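Local coordinates for putative N-acetylmuramoyl-L-alanine amidase,autolysin cwp6 (Peptoclostridium difficile, PDB 5J72), which is an S-layer-associated autolysin that probably cleaves the amide bond between N-acetylmuramic acid and L-alanine in peptidoglycan, using a zinc-dependent amidase domain carried beside cell-wall-binding modules, at residues H403-N406 and L407-T411; A487-E490 and Y491-K495; K507-A510 and L511-T515; Y588-V591 and L592-N596; V622-M625 and G626-G630. All coordinates share one frame; numbering follows the deposited sequence. Where two conformers were deposited one is given.

Interaction 1: residues H403-N406 and L407-T411. With NA (sodium ion), chain E.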
# COMPACT_ATOMS: atom_id res chain seq x y z
N HIS A 403 7.19 5.88 -0.45
CA HIS A 403 7.13 4.86 0.64
C HIS A 403 8.27 5.00 1.62
O HIS A 403 8.25 4.37 2.67
CB HIS A 403 7.21 3.42 0.05
CG HIS A 403 6.02 3.09 -0.79
ND1 HIS A 403 4.73 3.43 -0.40
CD2 HIS A 403 5.92 2.51 -2.00
CE1 HIS A 403 3.90 3.07 -1.37
NE2 HIS A 403 4.58 2.50 -2.34
N SER A 404 9.27 5.89 1.34
CA SER A 404 10.45 5.90 2.20
C SER A 404 10.19 6.08 3.63
O SER A 404 10.76 5.35 4.44
CB SER A 404 11.42 7.02 1.77
OG SER A 404 11.78 6.79 0.44
N THR A 405 9.40 7.05 4.00
CA THR A 405 9.16 7.29 5.42
C THR A 405 8.42 6.15 6.16
O THR A 405 8.81 5.75 7.26
CB THR A 405 8.34 8.57 5.58
OG1 THR A 405 8.94 9.58 4.75
CG2 THR A 405 8.29 9.07 6.98
N ASN A 406 7.30 5.68 5.58
CA ASN A 406 6.56 4.58 6.19
C ASN A 406 7.50 3.34 6.30
O ASN A 406 7.50 2.70 7.33
CB ASN A 406 5.39 4.17 5.25
CG ASN A 406 4.23 5.18 5.28
OD1 ASN A 406 4.12 5.99 6.21
ND2 ASN A 406 3.33 5.19 4.30
N LEU A 407 8.25 2.99 5.23
CA LEU A 407 9.10 1.78 5.29
C LEU A 407 10.20 1.95 6.38
O LEU A 407 10.45 1.03 7.16
CB LEU A 407 9.70 1.46 3.93
CG LEU A 407 8.64 1.09 2.89
CD1 LEU A 407 9.29 0.83 1.60
CD2 LEU A 407 7.91 -0.23 3.35
N SER A 408 10.80 3.15 6.47
CA SER A 408 11.76 3.41 7.53
C SER A 408 11.15 3.34 8.90
O SER A 408 11.63 2.57 9.75
CB SER A 408 12.41 4.80 7.35
OG SER A 408 13.31 4.99 8.44
N GLU A 409 10.09 4.04 9.17
CA GLU A 409 9.59 4.05 10.54
C GLU A 409 8.95 2.77 11.03
O GLU A 409 9.10 2.43 12.19
CB GLU A 409 8.56 5.14 10.72
CG GLU A 409 9.15 6.52 10.40
CD GLU A 409 8.25 7.69 10.81
OE1 GLU A 409 7.00 7.57 10.76
OE2 GLU A 409 8.83 8.75 11.17
N LYS A 410 8.23 2.06 10.15
CA LYS A 410 7.49 0.87 10.66
C LYS A 410 8.22 -0.44 10.52
O LYS A 410 9.24 -0.54 9.85
CB LYS A 410 6.17 0.72 9.84
CG LYS A 410 5.25 1.94 9.95
CD LYS A 410 3.83 1.69 9.26
CE LYS A 410 2.96 2.94 9.25
NZ LYS A 410 2.49 3.32 10.59
N THR A 411 7.66 -1.47 11.18
CA THR A 411 8.17 -2.82 10.93
C THR A 411 6.91 -3.64 10.59
O THR A 411 5.80 -3.20 10.91
CB THR A 411 8.84 -3.44 12.21
OG1 THR A 411 7.89 -3.47 13.29
CG2 THR A 411 10.06 -2.64 12.64
NA NA E . 11.30 0.10 9.13
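Leu407 closes its turn of helix onto His403: the backbone N-H of Leu407 gives a hydrogen bond of 2.9 Å to His403 O, while its CD1 methyl lies 3.7 Å from His403 CB. Leu407 CG stands anti to its own carbonyl carbon (chi1 -65°), which turns the branch back along the helix and over the His403 carbonyl. The same spacing repeats at Ser408 with Ser404, Glu409 with Thr405 and Lys410 with Asn406, four consecutive i to i+4 backbone bonds in all. On the outer side the side chains of Thr405 and Glu409 run alongside one another in the same direction, Thr405 CG2 approaching Glu409 CD to 4.1 Å. Lys410 is where the chain leaves helical geometry, and the C-terminal carbonyls of helix 404-409, together with the one just beyond it, are used as metal ligands. The sodium ion is held by Leu407 O at 2.3 Å, Ser408 O at 2.6 Å and Lys410 O at 2.3 Å, with Ser433 O and Lys436 O completing the five protein ligands. A cation at this end of a helix meets the negative pole of the peptide dipole, which probably favours binding. This short helix belongs to the third CWB2 cell-wall-binding repeat and leads straight into strand 411-418. Further out, the polar ends are tied to neighbouring backbone: His403 NE2 bonds to Ile393 O, Asn406 ND2 to Ala351 O in helix 346-357, and Lys410 NZ to the carbonyls of Tyr358 and Asp360. Ser408 OG reaches Ala439 O.

Interaction 2: residues A487-E490 and Y491-K495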
# COMPACT_ATOMS: atom_id res chain seq x y z
N ALA A 487 9.32 13.77 -6.32
CA ALA A 487 8.95 13.52 -7.74
C ALA A 487 10.20 13.35 -8.60
O ALA A 487 10.22 12.52 -9.52
CB ALA A 487 8.08 14.66 -8.22
N THR A 488 11.27 14.14 -8.34
CA THR A 488 12.52 13.95 -9.07
C THR A 488 13.09 12.57 -8.81
O THR A 488 13.59 11.88 -9.71
CB THR A 488 13.57 15.00 -8.57
OG1 THR A 488 13.03 16.29 -8.80
CG2 THR A 488 14.97 14.81 -9.29
N THR A 489 13.07 12.16 -7.51
CA THR A 489 13.60 10.85 -7.18
C THR A 489 12.81 9.74 -7.90
O THR A 489 13.38 8.79 -8.45
CB THR A 489 13.51 10.65 -5.60
OG1 THR A 489 14.37 11.64 -5.03
CG2 THR A 489 14.02 9.29 -5.15
N GLU A 490 11.51 9.89 -7.89
CA GLU A 490 10.62 8.88 -8.49
C GLU A 490 10.97 8.75 -10.03
O GLU A 490 11.07 7.65 -10.55
CB GLU A 490 9.18 9.36 -8.37
CG GLU A 490 8.26 8.21 -8.69
CD GLU A 490 8.12 7.27 -7.45
OE1 GLU A 490 9.03 7.23 -6.59
OE2 GLU A 490 7.09 6.61 -7.34
N TYR A 491 11.16 9.90 -10.71
CA TYR A 491 11.50 9.83 -12.14
C TYR A 491 12.82 9.16 -12.33
O TYR A 491 12.94 8.23 -13.15
CB TYR A 491 11.53 11.22 -12.76
CG TYR A 491 11.96 11.11 -14.22
CD1 TYR A 491 11.04 10.78 -15.21
CD2 TYR A 491 13.30 11.25 -14.58
CE1 TYR A 491 11.45 10.57 -16.52
CE2 TYR A 491 13.72 11.06 -15.90
CZ TYR A 491 12.79 10.71 -16.86
OH TYR A 491 13.21 10.51 -18.16
N LEU A 492 13.85 9.55 -11.56
CA LEU A 492 15.16 8.93 -11.75
C LEU A 492 15.13 7.42 -11.50
O LEU A 492 15.77 6.64 -12.24
CB LEU A 492 16.19 9.59 -10.80
CG LEU A 492 16.48 11.05 -11.22
CD1 LEU A 492 17.32 11.78 -10.15
CD2 LEU A 492 17.31 11.01 -12.56
N ARG A 493 14.42 7.00 -10.44
CA ARG A 493 14.39 5.57 -10.16
C ARG A 493 13.68 4.81 -11.25
O ARG A 493 14.07 3.67 -11.53
CB ARG A 493 13.67 5.29 -8.82
CG ARG A 493 14.46 5.82 -7.67
CD ARG A 493 13.91 5.29 -6.33
NE ARG A 493 14.86 5.70 -5.28
CZ ARG A 493 14.54 5.78 -3.99
NH1 ARG A 493 13.30 5.48 -3.58
NH2 ARG A 493 15.45 6.15 -3.11
N SER A 494 12.64 5.38 -11.82
CA SER A 494 11.90 4.70 -12.88
C SER A 494 12.79 4.52 -14.15
O SER A 494 12.44 3.72 -15.02
CB SER A 494 10.66 5.49 -13.23
OG SER A 494 10.99 6.57 -14.08
N LYS A 495 13.91 5.28 -14.26
CA LYS A 495 14.83 5.13 -15.41
C LYS A 495 16.06 4.35 -15.00
O LYS A 495 17.04 4.35 -15.74
CB LYS A 495 15.22 6.52 -15.95
CG LYS A 495 14.00 7.30 -16.39
CD LYS A 495 13.19 6.44 -17.34
CE LYS A 495 12.51 7.30 -18.35
NZ LYS A 495 11.06 7.35 -18.13
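Arg493 N donates to Thr489 O at 2.9 Å, and the two side chains also pack against each other. Comparable i to i+4 bonds run from Tyr491 to Ala487, Leu492 to Thr488 and Ser494 to Glu490, the last closing near the C-terminal end of helix 477-494. There the hydroxyl of Ser494 also turns back on the helix, and Ser494 OG donates to Tyr491 O at 2.7 Å. A chi1 of 80°, which sets OG between the backbone N and the carbonyl carbon, makes that reach possible. The arginine chain, extended from CG to NE, runs beside Thr489 and brings the threonine methyl over the centre of one guanidinium face, with Thr489 CG2 to Arg493 CZ at 3.7 Å. Its two terminal nitrogens, NH1 and NH2, bond to Val399 O and Val499 O. The Glu490 carboxylate is likewise engaged from outside, by Ser400 OG and the backbone N of Ala401. On another side of the helix Thr488 CG2 and Leu492 CD1 pack alongside each other at 3.9 Å. Leu492 and Thr489 face strands 453-458 and 498-501 of the amidase sheet, Thr488 and Tyr491 meet helix 619-637, and Glu490 and Arg493 hold the loop around Tyr398 to Ala401, which comes from the cell-wall-binding part of the chain.

Interaction 3: residues K507-A510 and L511-T515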
# COMPACT_ATOMS: atom_id res chain seq x y z
N LYS A 507 12.45 17.00 8.34
CA LYS A 507 13.37 16.88 9.45
C LYS A 507 14.45 17.93 9.36
O LYS A 507 14.72 18.43 8.29
CB LYS A 507 14.01 15.52 9.55
CG LYS A 507 14.94 15.19 8.45
CD LYS A 507 15.89 14.11 8.92
CE LYS A 507 17.17 14.15 8.12
NZ LYS A 507 18.13 13.10 8.54
N THR A 508 15.04 18.28 10.50
CA THR A 508 16.13 19.26 10.56
C THR A 508 17.41 18.62 10.02
O THR A 508 17.78 17.52 10.45
CB THR A 508 16.29 19.75 12.04
OG1 THR A 508 15.06 20.42 12.38
CG2 THR A 508 17.47 20.79 12.19
N MET A 509 18.11 19.26 9.10
CA MET A 509 19.31 18.64 8.61
C MET A 509 20.30 19.75 8.17
O MET A 509 19.92 20.57 7.32
CB MET A 509 19.04 17.69 7.42
CG MET A 509 20.27 16.88 7.11
SD MET A 509 19.77 15.65 5.84
CE MET A 509 21.22 14.65 5.71
N ALA A 510 21.52 19.75 8.70
CA ALA A 510 22.48 20.82 8.39
C ALA A 510 23.15 20.65 7.02
O ALA A 510 23.28 19.53 6.52
CB ALA A 510 23.59 20.83 9.45
N LEU A 511 23.66 21.77 6.47
CA LEU A 511 24.35 21.76 5.20
C LEU A 511 25.53 20.80 5.26
O LEU A 511 25.81 20.06 4.31
CB LEU A 511 24.81 23.23 4.88
CG LEU A 511 23.61 24.20 4.66
CD1 LEU A 511 24.17 25.64 4.45
CD2 LEU A 511 22.73 23.85 3.33
N GLY A 512 26.24 20.80 6.40
CA GLY A 512 27.40 19.95 6.56
C GLY A 512 27.04 18.49 6.59
O GLY A 512 27.84 17.64 6.19
N GLU A 513 25.82 18.18 7.05
CA GLU A 513 25.42 16.75 7.02
C GLU A 513 25.06 16.31 5.54
O GLU A 513 25.43 15.23 5.07
CB GLU A 513 24.19 16.52 7.93
CG GLU A 513 23.96 15.02 7.99
CD GLU A 513 22.92 14.57 9.02
OE1 GLU A 513 22.29 15.43 9.70
OE2 GLU A 513 22.75 13.31 9.12
N ARG A 514 24.35 17.20 4.81
CA ARG A 514 23.98 16.92 3.42
C ARG A 514 25.22 16.75 2.63
O ARG A 514 25.30 15.86 1.77
CB ARG A 514 23.14 18.07 2.89
CG ARG A 514 21.85 18.24 3.71
CD ARG A 514 21.29 19.62 3.50
NE ARG A 514 20.25 19.95 4.47
CZ ARG A 514 18.96 20.09 4.18
NH1 ARG A 514 18.52 19.88 2.94
NH2 ARG A 514 18.11 20.49 5.12
N THR A 515 26.23 17.63 2.85
CA THR A 515 27.46 17.50 2.09
C THR A 515 28.25 16.27 2.48
O THR A 515 28.80 15.59 1.59
CB THR A 515 28.35 18.77 2.25
OG1 THR A 515 27.48 19.91 2.07
CG2 THR A 515 29.40 18.83 1.18
O HOH W 1 19.51 15.16 10.36
O HOH W 2 16.98 21.60 7.88
O HOH W 3 22.25 17.72 10.51
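Arg514 reaches back to Met509 because its CG is trans to its own carbonyl carbon (chi1 -60°) and the chain runs extended to NE, sending the guanidinium past the start of the helix. Arg514 NE and NH2 grip a single backbone oxygen, Met509 O, side-on, each at 2.9 Å. The oxygen sits in the guanidinium plane, and both nitrogens approach from the same face of the Met509 carbonyl. Held in this way, the group also turns NH1 to Asp457 in a salt bridge and NH2 to His460 O, the backbone oxygen of a zinc ligand; Arg514 is thus a second-shell residue that probably helps to position the metal site. Ala510 occupies the N-cap position of helix 511-521. Its carbonyl opens the helix, Ala510 O taking a bond of 3.1 Å from Arg514 N and a weak one from Glu513 N. With CG trans to its backbone N (chi1 -170°), the extended Met509 side chain crosses that of Glu513 at about a right angle, Met509 CE resting 3.6 Å from Glu513 CG, while Met509 SD lies 3.9 Å from Arg514 CG. Water bridges link the loop to the helix. One molecule joins Lys507 NZ and Thr508 O to Glu513 OE1, and another accepts from Met509 N at 2.9 Å, with a weak bond from Arg514 NH2. One turn in, Thr515 OG1 donates to Leu511 O at 2.8 Å, from above the carbonyl plane; the same oxygen also takes the amide of Thr515.

Interaction 4: residues Y588-V591 and L592-N596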
# COMPACT_ATOMS: atom_id res chain seq x y z
N TYR A 588 30.13 30.30 -2.91
CA TYR A 588 29.41 30.83 -1.75
C TYR A 588 28.56 29.72 -1.06
O TYR A 588 28.53 29.64 0.17
CB TYR A 588 28.51 31.89 -2.28
CG TYR A 588 27.54 32.42 -1.26
CD1 TYR A 588 26.21 32.03 -1.26
CD2 TYR A 588 27.95 33.33 -0.29
CE1 TYR A 588 25.31 32.54 -0.34
CE2 TYR A 588 27.06 33.84 0.63
CZ TYR A 588 25.74 33.45 0.60
OH TYR A 588 24.85 33.98 1.50
N LEU A 589 27.85 28.91 -1.86
CA LEU A 589 26.97 27.88 -1.30
C LEU A 589 27.76 26.74 -0.73
O LEU A 589 28.58 26.09 -1.39
CB LEU A 589 26.02 27.36 -2.44
CG LEU A 589 25.03 28.38 -2.89
CD1 LEU A 589 24.40 27.90 -4.22
CD2 LEU A 589 23.92 28.60 -1.85
N TYR A 590 27.50 26.46 0.53
CA TYR A 590 28.16 25.36 1.24
C TYR A 590 28.08 24.04 0.47
O TYR A 590 29.08 23.32 0.34
CB TYR A 590 27.49 25.19 2.64
CG TYR A 590 28.26 24.28 3.57
CD1 TYR A 590 28.32 22.91 3.35
CD2 TYR A 590 28.96 24.80 4.66
CE1 TYR A 590 29.05 22.08 4.18
CE2 TYR A 590 29.70 23.98 5.50
CZ TYR A 590 29.74 22.61 5.25
OH TYR A 590 30.47 21.77 6.06
N VAL A 591 26.87 23.72 -0.09
CA VAL A 591 26.80 22.34 -0.72
C VAL A 591 27.57 22.27 -2.02
O VAL A 591 27.78 21.16 -2.55
CB VAL A 591 25.34 21.87 -0.89
CG1 VAL A 591 24.68 21.79 0.50
CG2 VAL A 591 24.55 22.83 -1.79
N LEU A 592 27.99 23.44 -2.55
CA LEU A 592 28.81 23.44 -3.77
C LEU A 592 30.30 23.45 -3.35
O LEU A 592 31.08 22.61 -3.74
CB LEU A 592 28.48 24.69 -4.61
CG LEU A 592 27.47 24.45 -5.73
CD1 LEU A 592 26.18 23.88 -5.18
CD2 LEU A 592 27.19 25.72 -6.47
N ARG A 593 30.65 24.39 -2.47
CA ARG A 593 32.05 24.57 -2.06
C ARG A 593 32.62 23.37 -1.38
O ARG A 593 33.78 23.03 -1.61
CB ARG A 593 32.12 25.81 -1.13
CG ARG A 593 33.58 26.09 -0.59
CD ARG A 593 33.54 27.39 0.26
NE ARG A 593 32.93 27.13 1.57
CZ ARG A 593 31.70 27.48 1.94
NH1 ARG A 593 30.91 28.15 1.10
NH2 ARG A 593 31.24 27.12 3.13
N ASN A 594 31.84 22.69 -0.56
CA ASN A 594 32.39 21.57 0.19
C ASN A 594 32.07 20.20 -0.36
O ASN A 594 32.32 19.19 0.28
CB ASN A 594 31.86 21.66 1.64
CG ASN A 594 32.53 22.78 2.36
OD1 ASN A 594 33.74 22.92 2.22
ND2 ASN A 594 31.82 23.66 3.07
N ASN A 595 31.51 20.16 -1.53
CA ASN A 595 31.19 18.87 -2.15
C ASN A 595 32.38 18.38 -3.03
O ASN A 595 32.83 19.13 -3.89
CB ASN A 595 29.97 19.09 -3.07
CG ASN A 595 29.07 17.91 -3.10
OD1 ASN A 595 29.54 16.77 -3.27
ND2 ASN A 595 27.77 18.11 -2.92
N ASN A 596 32.86 17.15 -2.84
CA ASN A 596 33.95 16.65 -3.69
C ASN A 596 33.38 16.12 -5.00
O ASN A 596 34.15 15.64 -5.83
CB ASN A 596 34.68 15.53 -3.00
CG ASN A 596 35.36 16.00 -1.76
OD1 ASN A 596 35.48 15.23 -0.80
ND2 ASN A 596 35.84 17.23 -1.69
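Tyr590 carries Asn594 over one face of its ring: Asn594 ND2 stands 3.1 Å above the plane at the ring centre and 3.2 Å from Tyr590 CZ, with the amide plane turned 64° from the ring. This places the amide nitrogen against the pi cloud, in the position of an N-H...pi contact. Arg593 crosses the same tyrosine at about a right angle, ring and guanidinium planes being 80° apart, and Arg593 NH2 approaches Tyr590 CD2 to 3.6 Å. A bend at chi3 folds the arginine back to the preceding loop, where NH1 makes a weak bond to Tyr588 O and a further one to Asp587 O. At the C-terminal end of the turn Asn595 ND2 donates to Val591 O at 3.1 Å, with the bond lying in the carbonyl plane and in its own amide plane, while its OD1 accepts from Ser518 OG. Leu589 and Leu592 lie side by side, Leu589 CD1 to Leu592 CD2 at 4.2 Å, and pack on Leu601 and Ala599 of strand 599-606. Leu589 O receives the amides of both Leu592 and Arg593, the latter almost straight at 178°. The result is a single helical turn, 590-593, N-capped at Leu589 and packed between helix 511-521 and the sheet of the amidase domain, with the Leu589 side chain about 8 Å from the zinc ion.

Interaction 5: residues V622-M625 and G626-G630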
# COMPACT_ATOMS: atom_id res chain seq x y z
N VAL A 622 3.46 20.39 -9.05
CA VAL A 622 4.73 20.28 -8.33
C VAL A 622 5.41 19.00 -8.76
O VAL A 622 6.63 18.95 -8.91
CB VAL A 622 4.48 20.32 -6.80
CG1 VAL A 622 5.79 19.95 -6.04
CG2 VAL A 622 4.00 21.69 -6.40
N LYS A 623 4.61 17.93 -8.97
CA LYS A 623 5.20 16.68 -9.41
C LYS A 623 5.86 16.92 -10.84
O LYS A 623 6.93 16.40 -11.11
CB LYS A 623 4.14 15.60 -9.48
CG LYS A 623 4.75 14.30 -9.97
CD LYS A 623 3.74 13.15 -9.99
CE LYS A 623 4.51 11.83 -9.95
NZ LYS A 623 5.27 11.65 -8.66
N THR A 624 5.24 17.72 -11.70
CA THR A 624 5.82 17.97 -13.04
C THR A 624 7.16 18.71 -12.89
O THR A 624 8.13 18.40 -13.58
CB THR A 624 4.85 18.80 -13.87
OG1 THR A 624 3.70 17.97 -14.05
CG2 THR A 624 5.43 19.20 -15.25
N MET A 625 7.22 19.66 -11.96
CA MET A 625 8.48 20.36 -11.71
C MET A 625 9.54 19.37 -11.32
O MET A 625 10.65 19.42 -11.86
CB MET A 625 8.28 21.38 -10.60
CG MET A 625 9.61 22.04 -10.17
SD MET A 625 10.37 23.08 -11.49
CE MET A 625 9.20 24.53 -11.54
N GLY A 626 9.24 18.40 -10.38
CA GLY A 626 10.27 17.45 -10.00
C GLY A 626 10.66 16.53 -11.15
O GLY A 626 11.83 16.18 -11.32
N THR A 627 9.66 16.10 -11.91
CA THR A 627 9.95 15.22 -13.04
C THR A 627 10.94 15.91 -14.05
O THR A 627 11.90 15.28 -14.49
CB THR A 627 8.65 14.94 -13.81
OG1 THR A 627 7.76 14.26 -12.88
CG2 THR A 627 8.95 14.05 -15.11
N GLN A 628 10.67 17.17 -14.41
CA GLN A 628 11.56 17.88 -15.36
C GLN A 628 12.97 17.97 -14.80
O GLN A 628 13.97 17.79 -15.53
CB GLN A 628 11.01 19.28 -15.65
CG GLN A 628 9.63 19.30 -16.33
CD GLN A 628 9.62 18.39 -17.56
OE1 GLN A 628 8.99 17.32 -17.57
NE2 GLN A 628 10.39 18.75 -18.61
N ILE A 629 13.08 18.24 -13.48
CA ILE A 629 14.40 18.27 -12.94
C ILE A 629 15.05 16.90 -13.09
O ILE A 629 16.23 16.81 -13.41
CB ILE A 629 14.35 18.72 -11.44
CG1 ILE A 629 13.88 20.20 -11.37
CG2 ILE A 629 15.74 18.52 -10.79
CD1 ILE A 629 13.59 20.71 -9.86
N GLY A 630 14.26 15.80 -12.85
CA GLY A 630 14.83 14.46 -12.97
C GLY A 630 15.26 14.21 -14.43
O GLY A 630 16.29 13.56 -14.66
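Thr627 returns to Lys623 one turn back in the C-terminal helix 619-637 of the amidase domain, where the α-helical i to i+4 pattern is complete across the contact. Four backbone bonds make it up: Gly626 to Val622, Thr627 to Lys623, Gln628 to Thr624 and Ile629 to Met625. The N to O distance is 2.9 Å for Thr627 N to Lys623 O. It rises to 3.1 Å for Ile629 N to Met625 O. Of the apolar contacts, Met625 CG meets Ile629 CD1 at 4.2 Å, and both side chains touch Ile566 of helix 554-569 and Cys604 of strand 599-606. Polar ends reach outward: in one of its two conformers Lys623 NZ forms a salt bridge to Asp345 and a bond to Tyr402 OH, and Gln628 NE2 donates to Arg565 O. Within the helix one side-chain bond adds to the backbone pattern. With chi1 at -62° setting OG1 trans to its own carbonyl carbon, Thr627 brings its hydroxyl over the preceding turn, where Thr627 OG1 donates to Lys623 O at 2.9 Å from above the carbonyl plane.

Interactions 2 to 5 lie in the amidase domain, interaction 1 in the CWB2 part of the chain. Interactions 2 and 5 join two helices of the amidase domain through Thr488 OG1 to Gly626 O at 2.8 Å and Leu492 CD2 against Gly630 O at 3.5 Å; the centres of the two contacts lie about 9 Å apart. Interactions 3 and 4, with centres about 12 Å apart, touch where Gly512 CA meets Tyr590 CE1 at 3.6 Å; the side chain of Leu511 lies about 8 Å from the zinc ion. Interaction 1 approaches interaction 2 to about 4 Å between nearest atoms, close to the junction between cell-wall-binding and catalytic parts, and holds sodium rather than zinc.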